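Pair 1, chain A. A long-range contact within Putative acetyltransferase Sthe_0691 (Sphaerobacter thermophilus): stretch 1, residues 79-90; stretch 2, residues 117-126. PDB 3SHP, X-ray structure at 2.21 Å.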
# COMPACT_ATOMS: atom_id res chain seq x y z
N GLU A 79 13.78 20.48 17.19
CA GLU A 79 14.98 19.64 17.23
C GLU A 79 16.21 20.51 17.50
O GLU A 79 16.52 21.41 16.71
CB GLU A 79 15.11 18.84 15.91
CG GLU A 79 16.44 18.13 15.72
CD GLU A 79 16.84 17.94 14.25
OE1 GLU A 79 16.25 18.57 13.33
OE2 GLU A 79 17.79 17.15 14.03
N PHE A 80 16.87 20.29 18.63
CA PHE A 80 18.10 21.02 18.92
C PHE A 80 19.30 20.24 18.43
O PHE A 80 19.35 19.01 18.56
CB PHE A 80 18.30 21.30 20.43
CG PHE A 80 17.31 22.28 21.00
CD1 PHE A 80 16.33 21.85 21.90
CD2 PHE A 80 17.35 23.63 20.65
CE1 PHE A 80 15.41 22.73 22.43
CE2 PHE A 80 16.41 24.53 21.18
CZ PHE A 80 15.44 24.08 22.07
N GLY A 81 20.26 20.96 17.86
CA GLY A 81 21.60 20.43 17.71
C GLY A 81 22.49 21.13 18.73
O GLY A 81 22.02 21.62 19.75
N LYS A 82 23.79 21.21 18.47
CA LYS A 82 24.67 21.87 19.42
C LYS A 82 24.37 23.36 19.55
O LYS A 82 24.18 23.86 20.65
CB LYS A 82 26.14 21.64 19.05
CG LYS A 82 27.13 22.17 20.07
CD LYS A 82 28.54 21.68 19.75
CE LYS A 82 29.02 22.12 18.35
NZ LYS A 82 30.23 21.35 17.82
N GLN A 83 24.31 24.06 18.43
CA GLN A 83 24.04 25.48 18.45
C GLN A 83 22.86 25.88 17.57
O GLN A 83 22.75 27.04 17.16
CB GLN A 83 25.30 26.20 18.00
CG GLN A 83 26.26 26.44 19.17
CD GLN A 83 27.71 26.42 18.78
OE1 GLN A 83 28.08 25.92 17.71
NE2 GLN A 83 28.55 26.93 19.66
N THR A 84 22.00 24.90 17.27
CA THR A 84 20.90 25.10 16.32
C THR A 84 19.57 24.71 16.92
O THR A 84 19.51 23.84 17.80
CB THR A 84 21.09 24.28 15.03
OG1 THR A 84 21.07 22.88 15.35
CG2 THR A 84 22.43 24.62 14.35
N ALA A 85 18.50 25.35 16.46
CA ALA A 85 17.15 24.92 16.77
C ALA A 85 16.36 24.92 15.47
O ALA A 85 16.38 25.92 14.75
CB ALA A 85 16.51 25.84 17.76
N SER A 86 15.70 23.80 15.19
CA SER A 86 14.88 23.63 14.00
C SER A 86 13.48 23.26 14.45
O SER A 86 13.31 22.49 15.40
CB SER A 86 15.48 22.54 13.11
OG SER A 86 16.82 22.85 12.78
N LEU A 87 12.47 23.78 13.77
CA LEU A 87 11.09 23.53 14.17
C LEU A 87 10.07 23.61 13.06
O LEU A 87 10.27 24.27 12.04
CB LEU A 87 10.65 24.47 15.28
CG LEU A 87 10.81 25.96 15.06
CD1 LEU A 87 9.64 26.68 15.69
CD2 LEU A 87 12.15 26.43 15.66
N ARG A 88 8.97 22.92 13.29
CA ARG A 88 7.84 22.91 12.38
C ARG A 88 6.58 22.77 13.21
O ARG A 88 6.63 22.34 14.37
CB ARG A 88 7.99 21.77 11.34
CG ARG A 88 7.67 20.33 11.79
CD ARG A 88 7.39 19.37 10.56
NE ARG A 88 8.53 19.30 9.65
CZ ARG A 88 9.57 18.47 9.79
NH1 ARG A 88 10.59 18.51 8.92
NH2 ARG A 88 9.60 17.58 10.79
N PHE A 89 5.45 23.14 12.64
CA PHE A 89 4.19 23.13 13.37
C PHE A 89 3.27 22.13 12.70
O PHE A 89 3.31 21.98 11.48
CB PHE A 89 3.53 24.52 13.34
CG PHE A 89 4.36 25.60 13.97
CD1 PHE A 89 4.24 25.88 15.32
CD2 PHE A 89 5.26 26.33 13.21
CE1 PHE A 89 5.00 26.88 15.92
CE2 PHE A 89 6.04 27.33 13.79
CZ PHE A 89 5.91 27.61 15.16
N HIS A 90 2.43 21.48 13.50
CA HIS A 90 1.42 20.57 13.00
C HIS A 90 0.12 21.04 13.64
O HIS A 90 -0.04 20.91 14.84
CB HIS A 90 1.69 19.13 13.46
CG HIS A 90 2.98 18.56 12.96
ND1 HIS A 90 3.11 17.97 11.72
CD2 HIS A 90 4.20 18.47 13.55
CE1 HIS A 90 4.35 17.55 11.56
NE2 HIS A 90 5.04 17.83 12.66
N HIS A 117 18.25 29.75 25.46
CA HIS A 117 19.15 28.80 24.84
C HIS A 117 20.29 29.54 24.16
O HIS A 117 20.19 30.76 23.89
CB HIS A 117 18.40 27.92 23.83
CG HIS A 117 17.17 27.27 24.38
ND1 HIS A 117 17.18 26.01 24.94
CD2 HIS A 117 15.89 27.70 24.46
CE1 HIS A 117 15.96 25.69 25.34
NE2 HIS A 117 15.16 26.71 25.07
N GLU A 118 21.38 28.82 23.87
CA GLU A 118 22.56 29.44 23.26
C GLU A 118 22.72 29.12 21.77
O GLU A 118 23.62 28.38 21.36
CB GLU A 118 23.81 29.14 24.08
CG GLU A 118 23.77 29.82 25.45
CD GLU A 118 23.73 31.36 25.35
OE1 GLU A 118 24.16 32.01 26.33
OE2 GLU A 118 23.30 31.91 24.29
N LEU A 119 21.85 29.72 20.97
CA LEU A 119 21.70 29.32 19.58
C LEU A 119 22.37 30.31 18.66
O LEU A 119 22.31 31.52 18.89
CB LEU A 119 20.23 29.23 19.23
CG LEU A 119 19.40 28.32 20.10
CD1 LEU A 119 17.95 28.50 19.69
CD2 LEU A 119 19.84 26.86 19.95
N LEU A 120 23.01 29.79 17.63
CA LEU A 120 23.53 30.62 16.56
C LEU A 120 22.57 30.56 15.36
O LEU A 120 22.63 31.44 14.49
CB LEU A 120 24.97 30.19 16.19
CG LEU A 120 25.96 30.27 17.37
CD1 LEU A 120 27.40 29.83 17.01
CD2 LEU A 120 25.98 31.67 18.01
N VAL A 121 21.68 29.55 15.33
CA VAL A 121 20.75 29.33 14.20
C VAL A 121 19.38 28.85 14.65
O VAL A 121 19.27 27.91 15.47
CB VAL A 121 21.30 28.31 13.18
CG1 VAL A 121 20.51 28.36 11.88
CG2 VAL A 121 22.76 28.57 12.89
N ILE A 122 18.34 29.51 14.15
CA ILE A 122 16.94 29.10 14.33
C ILE A 122 16.36 28.92 12.93
O ILE A 122 16.53 29.80 12.07
CB ILE A 122 16.12 30.18 15.09
CG1 ILE A 122 16.74 30.47 16.46
CG2 ILE A 122 14.66 29.75 15.26
CD1 ILE A 122 16.02 31.60 17.28
N THR A 123 15.67 27.80 12.73
CA THR A 123 15.26 27.36 11.40
C THR A 123 13.80 26.89 11.52
O THR A 123 13.49 25.99 12.34
CB THR A 123 16.20 26.23 10.88
OG1 THR A 123 17.56 26.70 10.83
CG2 THR A 123 15.82 25.76 9.48
N VAL A 124 12.92 27.51 10.74
CA VAL A 124 11.48 27.26 10.81
C VAL A 124 10.89 26.97 9.42
O VAL A 124 11.12 27.73 8.46
CB VAL A 124 10.73 28.48 11.41
CG1 VAL A 124 9.28 28.13 11.72
CG2 VAL A 124 11.44 28.99 12.69
N GLU A 125 10.10 25.91 9.33
CA GLU A 125 9.36 25.58 8.10
C GLU A 125 8.05 26.36 8.08
O GLU A 125 7.30 26.34 9.09
CB GLU A 125 9.01 24.09 8.07
CG GLU A 125 10.19 23.15 7.95
CD GLU A 125 9.76 21.70 7.60
OE1 GLU A 125 8.54 21.38 7.69
OE2 GLU A 125 10.64 20.87 7.25
N ILE A 126 7.80 27.07 6.97
CA ILE A 126 6.55 27.80 6.77
C ILE A 126 6.11 27.74 5.31
O ILE A 126 6.87 28.10 4.42
CB ILE A 126 6.65 29.30 7.18
CG1 ILE A 126 7.28 29.46 8.58
CG2 ILE A 126 5.25 29.96 7.15
CD1 ILE A 126 7.62 30.91 8.93
O HOH W 1 18.71 25.15 12.64
O HOH W 2 5.65 24.25 10.09

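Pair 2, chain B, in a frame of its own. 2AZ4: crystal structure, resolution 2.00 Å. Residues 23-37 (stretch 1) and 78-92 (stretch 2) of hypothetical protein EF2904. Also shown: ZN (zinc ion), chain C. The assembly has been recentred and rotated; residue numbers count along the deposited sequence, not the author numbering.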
# COMPACT_ATOMS: atom_id res chain seq x y z
N ILE B 23 9.07 7.96 -10.67
CA ILE B 23 9.41 9.30 -11.05
C ILE B 23 10.83 9.53 -10.61
O ILE B 23 11.24 9.04 -9.55
CB ILE B 23 8.43 10.32 -10.38
CG1 ILE B 23 7.01 10.11 -10.94
CG2 ILE B 23 8.91 11.74 -10.50
CD1 ILE B 23 5.89 10.73 -10.08
N GLU B 24 11.56 10.25 -11.45
CA GLU B 24 12.91 10.70 -11.17
C GLU B 24 12.94 12.21 -10.97
O GLU B 24 12.31 12.96 -11.72
CB GLU B 24 13.84 10.34 -12.32
CG GLU B 24 15.27 10.80 -12.10
CD GLU B 24 16.18 10.47 -13.28
OE1 GLU B 24 15.70 9.87 -14.25
OE2 GLU B 24 17.37 10.81 -13.22
N VAL B 25 13.69 12.62 -9.97
CA VAL B 25 13.99 14.02 -9.75
C VAL B 25 15.50 14.13 -9.77
O VAL B 25 16.18 13.46 -9.00
CB VAL B 25 13.41 14.58 -8.43
CG1 VAL B 25 13.79 16.07 -8.28
CG2 VAL B 25 11.88 14.46 -8.42
N ALA B 26 16.01 14.95 -10.68
CA ALA B 26 17.47 15.11 -10.87
C ALA B 26 17.92 16.56 -10.79
O ALA B 26 17.25 17.47 -11.29
CB ALA B 26 17.90 14.51 -12.18
N TYR B 27 19.08 16.75 -10.16
CA TYR B 27 19.72 18.04 -9.97
C TYR B 27 21.23 17.83 -9.84
O TYR B 27 21.69 17.11 -8.95
CB TYR B 27 19.22 18.72 -8.69
CG TYR B 27 19.82 20.11 -8.50
CD1 TYR B 27 19.34 21.19 -9.24
CD2 TYR B 27 20.84 20.33 -7.58
CE1 TYR B 27 19.87 22.47 -9.07
CE2 TYR B 27 21.39 21.61 -7.42
CZ TYR B 27 20.89 22.67 -8.17
OH TYR B 27 21.40 23.94 -8.00
N LYS B 28 21.97 18.48 -10.74
CA LYS B 28 23.43 18.33 -10.87
C LYS B 28 23.79 16.85 -10.97
O LYS B 28 23.23 16.14 -11.80
CB LYS B 28 24.20 19.05 -9.76
CG LYS B 28 24.13 20.58 -9.82
CD LYS B 28 24.90 21.16 -8.65
CE LYS B 28 25.26 22.61 -8.87
NZ LYS B 28 25.98 23.16 -7.66
N ASP B 29 24.70 16.37 -10.13
CA ASP B 29 25.09 14.96 -10.15
C ASP B 29 24.32 14.07 -9.15
O ASP B 29 24.80 12.98 -8.78
CB ASP B 29 26.60 14.81 -9.96
CG ASP B 29 27.10 15.40 -8.66
OD1 ASP B 29 26.30 15.97 -7.89
OD2 ASP B 29 28.33 15.29 -8.43
N ALA B 30 23.14 14.52 -8.75
CA ALA B 30 22.29 13.68 -7.92
C ALA B 30 20.91 13.43 -8.54
O ALA B 30 20.37 14.27 -9.29
CB ALA B 30 22.16 14.25 -6.50
N HIS B 31 20.36 12.25 -8.25
CA HIS B 31 18.98 11.98 -8.62
C HIS B 31 18.31 11.01 -7.66
O HIS B 31 18.98 10.16 -7.05
CB HIS B 31 18.82 11.57 -10.12
CG HIS B 31 19.51 10.30 -10.52
ND1 HIS B 31 20.39 9.62 -9.71
CD2 HIS B 31 19.44 9.60 -11.68
CE1 HIS B 31 20.83 8.55 -10.35
NE2 HIS B 31 20.27 8.51 -11.54
N ILE B 32 17.01 11.18 -7.50
CA ILE B 32 16.19 10.31 -6.67
C ILE B 32 15.05 9.72 -7.50
O ILE B 32 14.69 10.27 -8.55
CB ILE B 32 15.60 11.03 -5.43
CG1 ILE B 32 14.64 12.15 -5.85
CG2 ILE B 32 16.73 11.52 -4.55
CD1 ILE B 32 13.87 12.82 -4.70
N PHE B 33 14.54 8.59 -7.05
CA PHE B 33 13.45 7.90 -7.72
C PHE B 33 12.45 7.50 -6.65
O PHE B 33 12.84 7.29 -5.49
CB PHE B 33 13.93 6.62 -8.45
CG PHE B 33 14.95 6.86 -9.58
CD1 PHE B 33 14.56 6.79 -10.91
CD2 PHE B 33 16.28 7.11 -9.29
CE1 PHE B 33 15.51 7.00 -11.95
CE2 PHE B 33 17.23 7.33 -10.33
CZ PHE B 33 16.83 7.27 -11.65
N PHE B 34 11.18 7.37 -7.05
CA PHE B 34 10.06 6.94 -6.20
C PHE B 34 8.85 6.72 -7.10
O PHE B 34 8.68 7.43 -8.08
CB PHE B 34 9.71 8.01 -5.14
CG PHE B 34 9.56 9.41 -5.71
CD1 PHE B 34 10.65 10.28 -5.78
CD2 PHE B 34 8.32 9.85 -6.17
CE1 PHE B 34 10.52 11.55 -6.30
CE2 PHE B 34 8.17 11.15 -6.69
CZ PHE B 34 9.27 11.99 -6.77
N ASP B 35 8.02 5.72 -6.81
CA ASP B 35 8.35 4.61 -5.92
C ASP B 35 9.09 3.55 -6.76
O ASP B 35 9.96 3.90 -7.56
CB ASP B 35 7.06 4.07 -5.27
CG ASP B 35 6.45 5.07 -4.29
OD1 ASP B 35 7.23 5.70 -3.52
OD2 ASP B 35 5.21 5.23 -4.24
N PHE B 36 8.75 2.27 -6.58
CA PHE B 36 9.49 1.18 -7.25
C PHE B 36 8.66 -0.12 -7.39
O PHE B 36 9.12 -1.20 -7.03
CB PHE B 36 10.81 0.90 -6.51
CG PHE B 36 11.96 0.62 -7.43
CD1 PHE B 36 12.50 1.64 -8.21
CD2 PHE B 36 12.49 -0.65 -7.54
CE1 PHE B 36 13.56 1.40 -9.07
CE2 PHE B 36 13.56 -0.92 -8.41
CZ PHE B 36 14.09 0.11 -9.18
N GLY B 37 7.42 0.02 -7.88
CA GLY B 37 6.59 -1.12 -8.20
C GLY B 37 6.59 -1.31 -9.70
O GLY B 37 7.33 -0.63 -10.42
N ALA B 78 17.83 7.58 -23.99
CA ALA B 78 18.42 8.90 -24.21
C ALA B 78 19.33 9.36 -23.08
O ALA B 78 20.09 10.32 -23.27
CB ALA B 78 17.30 9.93 -24.44
N GLU B 79 19.26 8.71 -21.92
CA GLU B 79 19.98 9.18 -20.73
C GLU B 79 21.49 9.23 -20.96
O GLU B 79 22.10 8.22 -21.32
CB GLU B 79 19.62 8.37 -19.47
CG GLU B 79 20.32 8.85 -18.19
CD GLU B 79 20.01 10.29 -17.83
OE1 GLU B 79 18.94 10.54 -17.22
OE2 GLU B 79 20.83 11.18 -18.13
N ASP B 80 22.06 10.42 -20.77
CA ASP B 80 23.45 10.70 -21.15
C ASP B 80 24.30 11.23 -20.00
O ASP B 80 25.44 11.63 -20.23
CB ASP B 80 23.52 11.68 -22.35
CG ASP B 80 22.78 13.01 -22.11
OD1 ASP B 80 22.22 13.25 -21.01
OD2 ASP B 80 22.75 13.84 -23.06
N LYS B 81 23.75 11.23 -18.79
CA LYS B 81 24.45 11.72 -17.60
C LYS B 81 24.74 10.59 -16.63
O LYS B 81 23.93 9.69 -16.47
CB LYS B 81 23.63 12.81 -16.87
CG LYS B 81 23.37 14.06 -17.70
CD LYS B 81 22.85 15.24 -16.85
CE LYS B 81 22.99 16.59 -17.59
NZ LYS B 81 24.42 17.10 -17.73
N ASP B 82 25.91 10.68 -16.00
CA ASP B 82 26.27 9.83 -14.86
C ASP B 82 25.97 10.60 -13.59
O ASP B 82 26.10 11.83 -13.56
CB ASP B 82 27.75 9.47 -14.89
CG ASP B 82 28.10 8.49 -16.00
OD1 ASP B 82 27.20 7.81 -16.54
OD2 ASP B 82 29.29 8.41 -16.34
N TYR B 83 25.55 9.90 -12.55
CA TYR B 83 25.22 10.54 -11.28
C TYR B 83 26.12 10.03 -10.16
O TYR B 83 26.37 8.83 -10.06
CB TYR B 83 23.73 10.34 -10.95
CG TYR B 83 22.84 11.14 -11.87
CD1 TYR B 83 22.53 12.47 -11.58
CD2 TYR B 83 22.31 10.58 -13.03
CE1 TYR B 83 21.74 13.23 -12.42
CE2 TYR B 83 21.49 11.34 -13.89
CZ TYR B 83 21.22 12.67 -13.57
OH TYR B 83 20.43 13.42 -14.41
N GLN B 84 26.63 10.95 -9.35
CA GLN B 84 27.45 10.57 -8.19
C GLN B 84 26.61 10.11 -7.01
O GLN B 84 27.09 9.31 -6.19
CB GLN B 84 28.35 11.73 -7.74
CG GLN B 84 29.56 11.95 -8.67
CD GLN B 84 30.44 10.72 -8.74
OE1 GLN B 84 30.59 10.10 -9.81
NE2 GLN B 84 31.02 10.34 -7.61
N HIS B 85 25.37 10.60 -6.92
CA HIS B 85 24.48 10.35 -5.76
C HIS B 85 23.13 9.89 -6.27
O HIS B 85 22.50 10.59 -7.06
CB HIS B 85 24.29 11.61 -4.91
CG HIS B 85 25.57 12.30 -4.54
ND1 HIS B 85 26.37 11.89 -3.49
CD2 HIS B 85 26.19 13.39 -5.07
CE1 HIS B 85 27.43 12.67 -3.40
NE2 HIS B 85 27.34 13.59 -4.34
N THR B 86 22.69 8.71 -5.81
CA THR B 86 21.44 8.13 -6.26
C THR B 86 20.76 7.57 -5.03
O THR B 86 21.43 7.05 -4.13
CB THR B 86 21.69 6.97 -7.26
OG1 THR B 86 22.50 7.42 -8.36
CG2 THR B 86 20.35 6.43 -7.78
N ALA B 87 19.43 7.67 -4.98
CA ALA B 87 18.67 7.02 -3.91
C ALA B 87 17.24 6.78 -4.33
O ALA B 87 16.71 7.48 -5.22
CB ALA B 87 18.69 7.89 -2.62
N VAL B 88 16.60 5.83 -3.66
CA VAL B 88 15.23 5.49 -4.01
C VAL B 88 14.41 5.58 -2.72
O VAL B 88 14.86 5.18 -1.66
CB VAL B 88 15.08 4.06 -4.68
CG1 VAL B 88 13.61 3.70 -4.92
CG2 VAL B 88 15.83 3.96 -5.99
N PHE B 89 13.20 6.10 -2.85
CA PHE B 89 12.29 6.23 -1.72
C PHE B 89 11.03 5.45 -2.00
O PHE B 89 10.58 5.33 -3.16
CB PHE B 89 11.96 7.71 -1.47
CG PHE B 89 13.14 8.51 -1.06
CD1 PHE B 89 13.37 8.79 0.29
CD2 PHE B 89 14.05 8.99 -2.00
CE1 PHE B 89 14.49 9.54 0.69
CE2 PHE B 89 15.19 9.72 -1.62
CZ PHE B 89 15.41 9.99 -0.27
N LEU B 90 10.44 4.93 -0.93
CA LEU B 90 9.25 4.11 -1.04
C LEU B 90 8.15 4.67 -0.13
O LEU B 90 8.29 4.67 1.10
CB LEU B 90 9.64 2.67 -0.66
CG LEU B 90 8.69 1.50 -0.61
CD1 LEU B 90 7.83 1.36 -1.88
CD2 LEU B 90 9.48 0.21 -0.28
N SER B 91 7.07 5.15 -0.74
CA SER B 91 6.01 5.82 -0.01
C SER B 91 5.37 4.87 1.00
O SER B 91 5.12 5.27 2.13
CB SER B 91 4.95 6.41 -0.97
OG SER B 91 4.06 5.45 -1.54
N HIS B 92 5.09 3.64 0.58
CA HIS B 92 4.48 2.62 1.44
C HIS B 92 4.63 1.21 0.84
O HIS B 92 5.10 1.04 -0.29
CB HIS B 92 3.01 2.96 1.77
CG HIS B 92 2.09 2.97 0.58
ND1 HIS B 92 2.28 3.79 -0.51
CD2 HIS B 92 0.97 2.26 0.32
CE1 HIS B 92 1.30 3.61 -1.38
NE2 HIS B 92 0.50 2.67 -0.91
ZN ZN C . -1.68 2.14 -1.41
O HOH W 3 18.49 12.15 -15.35
O HOH W 4 17.75 8.56 -15.68
O HOH W 5 15.53 11.16 -16.88
O HOH W 6 -3.61 1.57 -2.27
O HOH W 7 -1.41 0.97 -3.39

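Parallel strands that are distant in sequence often meet through the same backbone ladder while filling the space around it in different ways, and these two pairs make the point well. Fourteen central residues superpose with an RMSD of 0.6 Å. In each, a hairpin's second strand runs parallel to a strand from the other stretch, at 12° in pair 1 (84-90 with 121-126) and 19° in pair 2 (30-34 with 85-89), with axes approaching to 4.7 Å in both.

The hydrogen bonds match rung by rung. At the entrance one carbonyl receives two successive amides: Q83(A) O accepts from L120(A) N at 2.8 Å and from V121(A) N at 3.3 Å, and the matching D29(B) O accepts from Q84(B) N at 2.8 Å, a weak bond, and from H85(B) N at 3.1 Å. Beyond it, A85(A) and H31(B) play the same part, each using both its N and its O. A85(A) N donates to V121(A) O (2.9 Å) and A85(A) O accepts from T123(A) N (2.8 Å); H31(B) N donates to H85(B) O (3.0 Å) and H31(B) O accepts from A87(B) N (3.3 Å). L87(A) and F33(B) repeat the pattern one rung later. Such a ladder is built from main-chain atoms, so very different side chains can accompany it.

What differs first is the space beside A85(A) and H31(B). In pair 1 the small A85(A) leaves room for L119(A), whose CD1 lies 3.6 Å from A85(A) CB, while L119(A) CD2 reaches F80(A) CD2 at 4.1 Å. F80(A) also forms an offset stack with H117(A), their centroids 4.8 Å apart. In pair 2 the match of L119(A) is Y83(B), which stacks face to face on H31(B), with ring centroids 3.8 Å apart and planes at 16°. The match of F80(A) is the small A26(B), whose CB lies 4.0 Å from Y83(B) CZ. Bulk is distributed differently: alanine and phenylalanine around a leucine in one pair, histidine and alanine around a tyrosine in the other.

Farther along, V124(A) and V88(B) coincide to 0.3 Å at CA and serve the same apolar role. V124(A) CG2 lies 3.9 Å from L87(A) CG, and V88(B) CG2 lies 4.1 Å from F33(B) CB, so a leucine in one pair and a phenylalanine in the other meet a valine at the matching position.

The sharpest contrast comes at the next position. R88(A) and E125(A) form a salt bridge, with R88(A) NE 2.9 Å from E125(A) OE1 and R88(A) NH1 2.9 Å from E125(A) OE2. Their counterparts, F34(B) and F89(B), make an apolar contact instead, CB to CB at 4.3 Å, and F89(B) CE2 also lies 3.8 Å from I32(B) CG2. A buried salt bridge and two buried phenylalanines whose side chains meet at their CB atoms, their rings well separated, thus occupy equivalent backbone positions. The general lesson is that backbone register fixes which positions face one another, while the chemistry between them can differ.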